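Local coordinates for protein oligogalacturonate lyase (PDB 3PE7) that probably cleaves short oligogalacturonides by beta-elimination in the bacterial cytoplasm, as a seven-bladed beta-propeller lyase that carries a manganese ion, at residues H159-Y162 with F163-P166; T233-E236 with G237-C240; M289-Y292 with D293-M297. One frame throughout, in Å; residues are numbered along the deposited sequence.

Contact 1. Residues H159-Y162 with F163-P166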
loop_
_atom_site.group_PDB
_atom_site.type_symbol
_atom_site.label_atom_id
_atom_site.label_comp_id
_atom_site.label_asym_id
_atom_site.label_seq_id
_atom_site.Cartn_x
_atom_site.Cartn_y
_atom_site.Cartn_z
ATOM N N HIS A 159 -17.979 -5.344 7.062
ATOM C CA HIS A 159 -18.168 -6.419 8.038
ATOM C C HIS A 159 -19.126 -7.504 7.549
ATOM O O HIS A 159 -18.779 -8.695 7.543
ATOM C CB HIS A 159 -18.637 -5.846 9.387
ATOM C CG HIS A 159 -18.781 -6.876 10.466
ATOM N ND1 HIS A 159 -19.966 -7.534 10.712
ATOM C CD2 HIS A 159 -17.884 -7.373 11.348
ATOM C CE1 HIS A 159 -19.798 -8.380 11.714
ATOM N NE2 HIS A 159 -18.541 -8.309 12.110
ATOM N N GLU A 160 -20.314 -7.090 7.109
ATOM C CA GLU A 160 -21.369 -8.012 6.673
ATOM C C GLU A 160 -21.025 -8.776 5.401
ATOM O O GLU A 160 -21.507 -9.896 5.187
ATOM C CB GLU A 160 -22.698 -7.262 6.470
ATOM C CG GLU A 160 -23.298 -6.680 7.774
ATOM C CD GLU A 160 -23.541 -7.731 8.843
ATOM O OE1 GLU A 160 -24.182 -8.761 8.543
ATOM O OE2 GLU A 160 -23.098 -7.513 9.993
ATOM N N PHE A 161 -20.197 -8.164 4.553
ATOM C CA PHE A 161 -19.845 -8.763 3.268
ATOM C C PHE A 161 -19.179 -10.132 3.446
ATOM O O PHE A 161 -19.405 -11.052 2.653
ATOM C CB PHE A 161 -18.916 -7.825 2.501
ATOM C CG PHE A 161 -18.673 -8.248 1.091
ATOM C CD1 PHE A 161 -19.728 -8.339 0.177
ATOM C CD2 PHE A 161 -17.388 -8.559 0.662
ATOM C CE1 PHE A 161 -19.493 -8.736 -1.142
ATOM C CE2 PHE A 161 -17.154 -8.946 -0.662
ATOM C CZ PHE A 161 -18.207 -9.037 -1.559
ATOM N N TYR A 162 -18.361 -10.237 4.483
ATOM C CA TYR A 162 -17.633 -11.473 4.791
ATOM C C TYR A 162 -18.562 -12.699 4.890
ATOM O O TYR A 162 -18.241 -13.773 4.383
ATOM C CB TYR A 162 -16.848 -11.291 6.092
ATOM C CG TYR A 162 -16.344 -12.579 6.724
ATOM C CD1 TYR A 162 -16.964 -13.112 7.863
ATOM C CD2 TYR A 162 -15.251 -13.253 6.192
ATOM C CE1 TYR A 162 -16.505 -14.294 8.447
ATOM C CE2 TYR A 162 -14.787 -14.442 6.761
ATOM C CZ TYR A 162 -15.415 -14.955 7.890
ATOM O OH TYR A 162 -14.950 -16.118 8.466
ATOM N N PHE A 163 -19.721 -12.513 5.508
ATOM C CA PHE A 163 -20.641 -13.624 5.761
ATOM C C PHE A 163 -21.394 -14.096 4.519
ATOM O O PHE A 163 -21.993 -15.183 4.536
ATOM C CB PHE A 163 -21.628 -13.238 6.865
ATOM C CG PHE A 163 -20.969 -12.859 8.156
ATOM C CD1 PHE A 163 -20.641 -13.833 9.096
ATOM C CD2 PHE A 163 -20.663 -11.528 8.433
ATOM C CE1 PHE A 163 -20.029 -13.477 10.304
ATOM C CE2 PHE A 163 -20.042 -11.161 9.646
ATOM C CZ PHE A 163 -19.731 -12.138 10.576
ATOM N N THR A 164 -21.354 -13.301 3.449
ATOM C CA THR A 164 -22.033 -13.645 2.198
ATOM C C THR A 164 -21.296 -14.689 1.362
ATOM O O THR A 164 -21.842 -15.187 0.392
ATOM C CB THR A 164 -22.301 -12.407 1.309
ATOM O OG1 THR A 164 -21.062 -11.859 0.856
ATOM C CG2 THR A 164 -23.106 -11.340 2.057
ATOM N N LYS A 165 -20.056 -15.010 1.743
ATOM C CA LYS A 165 -19.237 -15.982 0.999
ATOM C C LYS A 165 -19.201 -15.690 -0.498
ATOM O O LYS A 165 -19.615 -16.529 -1.321
ATOM C CB LYS A 165 -19.712 -17.424 1.254
ATOM C CG LYS A 165 -19.403 -17.939 2.643
ATOM C CD LYS A 165 -19.803 -19.401 2.789
ATOM C CE LYS A 165 -20.047 -19.756 4.237
ATOM N NZ LYS A 165 -18.794 -20.061 4.995
ATOM N N PRO A 166 -18.708 -14.498 -0.868
ATOM C CA PRO A 166 -18.698 -14.101 -2.273
ATOM C C PRO A 166 -17.763 -14.977 -3.094
ATOM O O PRO A 166 -16.738 -15.441 -2.578
ATOM C CB PRO A 166 -18.143 -12.677 -2.234
ATOM C CG PRO A 166 -17.293 -12.639 -0.963
ATOM C CD PRO A 166 -18.056 -13.499 0.007
#
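Phe161 O takes two hydrogen bonds from a single residue, Thr164. The hydroxyl reaches it in the carbonyl plane, on a lone pair, with Thr164 OG1 2.6 Å from Phe161 O, whereas the amide arrives well above that plane, Thr164 N lying 3.1 Å from the same oxygen. The hydroxyl is brought to the oxygen that its own amide already reaches because OG1 lies between the backbone N and the carbonyl carbon (chi1 66°). One residue earlier the same i to i+3 spacing recurs, Phe163 N donating to Glu160 O at 3.2 Å. These bonds lie at the C-terminal part of the short helix 155-161 and the loop after it, between strands 138-145 and 168-174 of one propeller blade. His159, Tyr162 and Phe163 form an aromatic cluster. The edge of Tyr162 is directed at the face of Phe163 in a T-shaped pair, with CD1 of Tyr162 above the middle of the ring and the planes 76° apart. His159 meets Phe163 at the ring's rim instead, His159 CE1 coming within 3.5 Å of Phe163 CE2. The imidazole is held by a bond in its own plane from His159 ND1, the atom next to CE1, to Glu160 OE2 at 3.2 Å; that carboxylate oxygen also forms a salt bridge with Lys156. Elsewhere, CZ of Phe161 packs on CB of Pro166 at 3.7 Å, and both residues rest on Ile144. The bond from ND1 restrains the histidine's rotation, and the carboxylate would probably polarise its ring, though the lysine partly offsets that charge.

Contact 2. Residues T233-E236 with G237-C240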
loop_
_atom_site.group_PDB
_atom_site.type_symbol
_atom_site.label_atom_id
_atom_site.label_comp_id
_atom_site.label_asym_id
_atom_site.label_seq_id
_atom_site.Cartn_x
_atom_site.Cartn_y
_atom_site.Cartn_z
ATOM N N THR A 233 -0.811 -21.465 11.438
ATOM C CA THR A 233 -2.027 -21.731 12.184
ATOM C C THR A 233 -2.094 -20.711 13.322
ATOM O O THR A 233 -1.165 -20.607 14.132
ATOM C CB THR A 233 -2.038 -23.154 12.741
ATOM O OG1 THR A 233 -1.942 -24.075 11.649
ATOM C CG2 THR A 233 -3.330 -23.419 13.512
ATOM N N HIS A 234 -3.184 -19.948 13.357
ATOM C CA HIS A 234 -3.420 -18.985 14.431
ATOM C C HIS A 234 -3.510 -19.711 15.767
ATOM O O HIS A 234 -4.201 -20.735 15.889
ATOM C CB HIS A 234 -4.741 -18.237 14.220
ATOM C CG HIS A 234 -4.732 -17.250 13.091
ATOM N ND1 HIS A 234 -5.360 -16.023 13.172
ATOM C CD2 HIS A 234 -4.193 -17.313 11.848
ATOM C CE1 HIS A 234 -5.209 -15.376 12.029
ATOM N NE2 HIS A 234 -4.505 -16.137 11.209
ATOM N N ALA A 235 -2.811 -19.184 16.762
ATOM C CA ALA A 235 -3.009 -19.646 18.125
ATOM C C ALA A 235 -4.366 -19.180 18.599
ATOM O O ALA A 235 -5.013 -18.319 17.967
ATOM C CB ALA A 235 -1.909 -19.134 19.041
ATOM N N GLU A 236 -4.814 -19.754 19.712
ATOM C CA GLU A 236 -6.105 -19.394 20.269
ATOM C C GLU A 236 -6.118 -17.917 20.626
ATOM O O GLU A 236 -5.213 -17.433 21.315
ATOM C CB GLU A 236 -6.414 -20.246 21.510
ATOM C CG GLU A 236 -7.869 -20.193 21.927
ATOM C CD GLU A 236 -8.804 -20.739 20.862
ATOM O OE1 GLU A 236 -9.944 -20.225 20.747
ATOM O OE2 GLU A 236 -8.400 -21.680 20.137
ATOM N N GLY A 237 -7.141 -17.214 20.154
ATOM C CA GLY A 237 -7.262 -15.766 20.363
ATOM C C GLY A 237 -6.346 -14.879 19.520
ATOM O O GLY A 237 -6.316 -13.667 19.726
ATOM N N GLU A 238 -5.608 -15.477 18.580
ATOM C CA GLU A 238 -4.605 -14.733 17.779
ATOM C C GLU A 238 -5.213 -14.138 16.522
ATOM O O GLU A 238 -5.933 -14.827 15.772
ATOM C CB GLU A 238 -3.410 -15.613 17.407
ATOM C CG GLU A 238 -2.331 -14.853 16.592
ATOM C CD GLU A 238 -1.127 -15.689 16.180
ATOM O OE1 GLU A 238 -0.114 -15.064 15.782
ATOM O OE2 GLU A 238 -1.182 -16.938 16.239
ATOM N N SER A 239 -4.916 -12.852 16.312
ATOM C CA SER A 239 -5.241 -12.133 15.084
ATOM C C SER A 239 -3.919 -11.833 14.386
ATOM O O SER A 239 -2.909 -11.601 15.059
ATOM C CB SER A 239 -5.949 -10.807 15.398
ATOM O OG SER A 239 -7.256 -11.028 15.926
ATOM N N CYS A 240 -3.929 -11.886 13.059
ATOM C CA CYS A 240 -2.764 -11.582 12.234
ATOM C C CYS A 240 -3.190 -10.604 11.137
ATOM O O CYS A 240 -4.217 -10.801 10.480
ATOM C CB CYS A 240 -2.201 -12.854 11.602
ATOM S SG CYS A 240 -1.739 -14.133 12.782
#
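Glu238 reaches back to Ala235, the first residue of the turn that Glu238 closes, and its side chain can be followed atom by atom. CB lies 3.2 Å from Ala235 O, the carbonyl that accepts the turn bond from Glu238 N at 3.0 Å. From there CG stands anti to the backbone N (chi1 -179°) and the chain stays extended, which carries CD alongside Ala235 to a point 3.9 Å from Ala235 N. At the tip the two oxygens divide their work. Glu238 OE2 offers its anti lone pair to Ala235 N over 2.8 Å in an almost straight bond (170° at the hydrogen) and also passes 3.6 Å from Ala235 CB. OE1 turns to Lys232 in a salt bridge and to the hydroxyl of Ser256.

The backbone beneath is a type II beta turn from Ala235 to Glu238, with Gly237 at the positive phi of its third position; it leads the chain into strand 238-245, the first strand of its propeller blade.

His234 grips the carbonyl of Glu238. Its ND1 donates to Glu238 O at 2.9 Å, approaching from above the carbonyl plane, while NE2 on the other side of the ring accepts from the backbone amide of Arg217. Over one face of this imidazole lies the sulfur of Cys240, offset toward the rim, with SG 3.8 Å from NE2 of His234.

Contact 3. Residues M289-Y292 with D293-M297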
loop_
_atom_site.group_PDB
_atom_site.type_symbol
_atom_site.label_atom_id
_atom_site.label_comp_id
_atom_site.label_asym_id
_atom_site.label_seq_id
_atom_site.Cartn_x
_atom_site.Cartn_y
_atom_site.Cartn_z
ATOM N N MET A 289 5.567 -1.178 7.246
ATOM C CA MET A 289 6.340 -1.292 6.012
ATOM C C MET A 289 7.828 -1.341 6.345
ATOM O O MET A 289 8.249 -0.855 7.401
ATOM C CB MET A 289 6.019 -0.095 5.089
ATOM C CG MET A 289 6.606 -0.160 3.683
ATOM S SD MET A 289 6.464 -1.787 2.903
ATOM C CE MET A 289 7.403 -1.495 1.402
ATOM N N SER A 290 8.611 -1.948 5.453
ATOM C CA SER A 290 10.067 -2.001 5.652
ATOM C C SER A 290 10.858 -1.328 4.527
ATOM O O SER A 290 10.300 -0.978 3.484
ATOM C CB SER A 290 10.522 -3.462 5.801
ATOM O OG SER A 290 10.551 -4.122 4.541
ATOM N N ASN A 291 12.158 -1.148 4.761
ATOM C CA ASN A 291 13.101 -0.810 3.704
ATOM C C ASN A 291 13.432 -2.091 2.921
ATOM O O ASN A 291 12.835 -3.138 3.165
ATOM C CB ASN A 291 14.357 -0.145 4.276
ATOM C CG ASN A 291 15.196 -1.079 5.141
ATOM O OD1 ASN A 291 14.770 -2.155 5.529
ATOM N ND2 ASN A 291 16.428 -0.634 5.457
ATOM N N TYR A 292 14.371 -2.004 1.988
ATOM C CA TYR A 292 14.547 -3.097 1.016
ATOM C C TYR A 292 14.875 -4.457 1.630
ATOM O O TYR A 292 14.316 -5.478 1.212
ATOM C CB TYR A 292 15.592 -2.689 -0.021
ATOM C CG TYR A 292 15.726 -3.632 -1.197
ATOM C CD1 TYR A 292 14.787 -3.644 -2.210
ATOM C CD2 TYR A 292 16.802 -4.510 -1.287
ATOM C CE1 TYR A 292 14.930 -4.501 -3.319
ATOM C CE2 TYR A 292 16.947 -5.379 -2.380
ATOM C CZ TYR A 292 16.004 -5.367 -3.375
ATOM O OH TYR A 292 16.156 -6.206 -4.453
ATOM N N ASP A 293 15.763 -4.480 2.629
ATOM C CA ASP A 293 16.202 -5.755 3.219
ATOM C C ASP A 293 15.580 -6.057 4.577
ATOM O O ASP A 293 15.975 -7.006 5.233
ATOM C CB ASP A 293 17.752 -5.815 3.290
ATOM C CG ASP A 293 18.335 -4.861 4.329
ATOM O OD1 ASP A 293 19.511 -5.069 4.744
ATOM O OD2 ASP A 293 17.633 -3.906 4.746
ATOM N N GLY A 294 14.606 -5.244 4.999
ATOM C CA GLY A 294 13.913 -5.484 6.256
ATOM C C GLY A 294 14.731 -5.146 7.492
ATOM O O GLY A 294 14.364 -5.548 8.593
ATOM N N SER A 295 15.825 -4.401 7.322
ATOM C CA SER A 295 16.631 -3.956 8.468
ATOM C C SER A 295 16.000 -2.768 9.209
ATOM O O SER A 295 16.349 -2.488 10.352
ATOM C CB SER A 295 18.053 -3.601 8.015
ATOM O OG SER A 295 18.048 -2.614 6.993
ATOM N N LEU A 296 15.116 -2.040 8.527
ATOM C CA LEU A 296 14.338 -0.963 9.156
ATOM C C LEU A 296 12.867 -1.147 8.837
ATOM O O LEU A 296 12.524 -1.567 7.736
ATOM C CB LEU A 296 14.772 0.411 8.630
ATOM C CG LEU A 296 16.200 0.901 8.904
ATOM C CD1 LEU A 296 16.448 2.179 8.115
ATOM C CD2 LEU A 296 16.401 1.111 10.403
ATOM N N MET A 297 12.005 -0.838 9.806
ATOM C CA MET A 297 10.566 -0.822 9.562
ATOM C C MET A 297 9.960 0.472 10.072
ATOM O O MET A 297 10.542 1.155 10.911
ATOM C CB MET A 297 9.872 -2.038 10.182
ATOM C CG MET A 297 10.364 -3.378 9.605
ATOM S SD MET A 297 9.354 -4.790 10.096
ATOM C CE MET A 297 10.401 -6.109 9.478
#
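Asn291 bonds to Leu296 and Ser295 through the two ends of its side-chain amide. CG lies between its own backbone N and carbonyl carbon (chi1 66°), and the small chi2 of -13° turns the amide so that OD1 and ND2 have separate partners. OD1 accepts from Leu296 N at 3.0 Å, the donor standing above the plane of the side-chain amide, and ND2 sends a nearly straight bond to Ser295 OG, also 3.0 Å long and in the plane of the amide. ND2 has a further partner in Asp362.

Asp293 and Ser295 adopt the same kind of first torsion. The carboxylate of Asp293 is thereby folded forward into an Asx turn: its OD2 accepts from Ser295 N at 3.2 Å, above the carboxylate plane, and from Ser295 OG at 2.6 Å, on the syn side. Ser295 OG consequently receives from the asparagine and donates to the aspartate, a relay from amide to hydroxyl to carboxylate.

These side chains brace the loop of a beta hairpin formed by strands 287-290 and 296-301, the first two of a propeller blade whose first strand begins at the manganese ligand His287. A type I turn runs from Asn291 to Gly294, and Asn291 N donates to Leu296 O at 3.0 Å. Ser290 and Met297 form an antiparallel non-hydrogen-bonded pair, with Ser290 CB 3.8 Å from Met297 CG on the same face of the sheet. Ser290 turns its hydroxyl the other way, OG donating to Asn291 O on a lone pair at 2.8 Å.

From the N terminus the three contacts follow in series; none encloses or crosses another. Contact 1 comes first, between the short helix 155-161 and strand 168-174 of its blade. A full blade, built from strands 190-196 to 229-230, intervenes before contact 2, the tight turn at the end of the connection from strand 229-230 into strand 238-245, which joins that blade to the next. Contact 3 closes the hairpin opening the blade after that; here Phe244 of strand 238-245 packs on Met289 and Ser290. Contacts 1 and 3 lie on opposite sides of the chain's centre, their own centres about 34 Å apart.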